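Local structure of BexL (Amycolatopsis orientalis, 4XRW) at residues Glu36-Arg39 with Leu40-Val44. The protein probably acts as a di-domain aromatase/cyclase that cyclises and aromatises a polyketide chain in type II polyketide biosynthesis of BE-7585A. Sequence-based numbering, arbitrary orientation.
Sequences EVYR and LVAEV
The carbonyl oxygen of Tyr38 accepts two backbone N-H groups, a hydrogen bond from Ala42 N at 2.8 Å and a weak one from Val41 N, in the last turns of helix 34-42, a short helix of the N-terminal helix-grip domain. Along this helix Glu36, Arg39 and Glu43 form a salt-bridge network: NH1 of Arg39 serves Glu43, while NE and NH2 hold Glu36. NH1 of Arg39 reaches OE1 of Glu43 at 3.1 Å, the oxygen lying at the guanidinium edge, while the nitrogen stands well above the carboxylate plane, and the guanidinium and carboxylate planes are 74° apart. Glu36 is held side-on, Arg39 NE meeting its OE1 at 2.9 Å and NH2 its OE2 at 3.0 Å, both on the syn side. The bend in the arginine chain at chi3 (79°) turns the guanidinium toward the Glu36 carboxylate, with Leu40 CD2 obliquely placed 3.8 Å from Arg39 NH2; CG of Arg39 packs against the Glu43 carboxylate. With an alanine at Arg39, the carboxylates of Glu36 and Glu43 would probably lose their shared positive partner and be freer to turn. Backbone bonds from Leu40, Val41 and Glu43 to the carbonyls four residues back carry the helix to its end, where Glu43 leaves helical geometry; Arg86 of strand 80-89 hydrogen-bonds to the carbonyls of Val41 and Ala42 in the last turn. The buried Val37 and Val41 face the sheet, touching Val115 and Trp113, respectively. On another flank, Ala42 CB sits over one face of the Tyr38 ring in a CH-pi contact, 3.7 Å from CE2 of Tyr38.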
loop_
_atom_site.group_PDB
_atom_site.type_symbol
_atom_site.label_atom_id
_atom_site.label_comp_id
_atom_site.label_asym_id
_atom_site.label_seq_id
_atom_site.Cartn_x
_atom_site.Cartn_y
_atom_site.Cartn_z
ATOM N N GLU A 36 -7.595 -6.308 -17.606
ATOM C CA GLU A 36 -7.307 -6.441 -16.197
ATOM C C GLU A 36 -6.152 -5.537 -15.767
ATOM O O GLU A 36 -6.222 -4.920 -14.696
ATOM C CB GLU A 36 -6.999 -7.902 -15.852
ATOM C CG GLU A 36 -6.708 -8.165 -14.360
ATOM C CD GLU A 36 -7.849 -7.745 -13.403
ATOM O OE1 GLU A 36 -8.915 -7.265 -13.865
ATOM O OE2 GLU A 36 -7.673 -7.894 -12.170
ATOM N N VAL A 37 -5.108 -5.436 -16.593
ATOM C CA VAL A 37 -4.005 -4.544 -16.262
ATOM C C VAL A 37 -4.526 -3.114 -16.225
ATOM O O VAL A 37 -4.210 -2.366 -15.301
ATOM C CB VAL A 37 -2.851 -4.658 -17.262
ATOM C CG1 VAL A 37 -1.763 -3.635 -16.981
ATOM C CG2 VAL A 37 -2.267 -6.076 -17.217
ATOM N N TYR A 38 -5.316 -2.745 -17.231
ATOM C CA TYR A 38 -5.936 -1.422 -17.270
ATOM C C TYR A 38 -6.708 -1.174 -15.998
ATOM O O TYR A 38 -6.569 -0.112 -15.373
ATOM C CB TYR A 38 -6.883 -1.256 -18.462
ATOM C CG TYR A 38 -7.631 0.069 -18.403
ATOM C CD1 TYR A 38 -7.064 1.229 -18.913
ATOM C CD2 TYR A 38 -8.869 0.164 -17.799
ATOM C CE1 TYR A 38 -7.725 2.447 -18.836
ATOM C CE2 TYR A 38 -9.535 1.367 -17.731
ATOM C CZ TYR A 38 -8.960 2.499 -18.251
ATOM O OH TYR A 38 -9.635 3.700 -18.170
ATOM N N ARG A 39 -7.533 -2.140 -15.615
ATOM C CA ARG A 39 -8.369 -2.007 -14.423
ATOM C C ARG A 39 -7.540 -1.787 -13.165
ATOM O O ARG A 39 -7.942 -1.028 -12.291
ATOM C CB ARG A 39 -9.257 -3.243 -14.245
ATOM C CG ARG A 39 -10.225 -3.133 -13.077
ATOM C CD ARG A 39 -10.945 -4.447 -12.798
ATOM N NE ARG A 39 -10.120 -5.401 -12.046
ATOM C CZ ARG A 39 -9.894 -5.337 -10.731
ATOM N NH1 ARG A 39 -10.399 -4.339 -9.993
ATOM N NH2 ARG A 39 -9.136 -6.258 -10.150
ATOM N N LEU A 40 -6.388 -2.444 -13.063
ATOM C CA LEU A 40 -5.583 -2.347 -11.837
ATOM C C LEU A 40 -4.913 -0.983 -11.689
ATOM O O LEU A 40 -4.709 -0.483 -10.568
ATOM C CB LEU A 40 -4.537 -3.468 -11.797
ATOM C CG LEU A 40 -5.097 -4.894 -11.599
ATOM C CD1 LEU A 40 -4.072 -5.936 -12.006
ATOM C CD2 LEU A 40 -5.501 -5.132 -10.153
ATOM N N VAL A 41 -4.594 -0.356 -12.813
ATOM C CA VAL A 41 -4.016 0.975 -12.775
ATOM C C VAL A 41 -5.114 2.026 -12.714
ATOM O O VAL A 41 -4.945 3.088 -12.103
ATOM C CB VAL A 41 -3.109 1.207 -13.979
ATOM C CG1 VAL A 41 -2.455 2.598 -13.923
ATOM C CG2 VAL A 41 -2.033 0.095 -14.048
ATOM N N ALA A 42 -6.253 1.745 -13.328
ATOM C CA ALA A 42 -7.327 2.740 -13.347
ATOM C C ALA A 42 -8.013 2.842 -11.980
ATOM O O ALA A 42 -8.348 3.951 -11.520
ATOM C CB ALA A 42 -8.340 2.403 -14.428
ATOM N N GLU A 43 -8.209 1.702 -11.329
ATOM C CA GLU A 43 -8.894 1.650 -10.034
ATOM C C GLU A 43 -7.874 1.693 -8.870
ATOM O O GLU A 43 -7.206 0.707 -8.571
ATOM C CB GLU A 43 -9.772 0.408 -9.969
ATOM C CG GLU A 43 -10.853 0.415 -11.078
ATOM C CD GLU A 43 -11.853 -0.745 -10.978
ATOM O OE1 GLU A 43 -11.769 -1.554 -10.023
ATOM O OE2 GLU A 43 -12.729 -0.835 -11.870
ATOM N N VAL A 44 -7.748 2.866 -8.255
ATOM C CA VAL A 44 -6.590 3.173 -7.400
ATOM C C VAL A 44 -6.571 2.424 -6.088
ATOM O O VAL A 44 -5.562 2.409 -5.394
ATOM C CB VAL A 44 -6.513 4.693 -7.111
ATOM C CG1 VAL A 44 -6.506 5.465 -8.431
ATOM C CG2 VAL A 44 -7.648 5.149 -6.237
#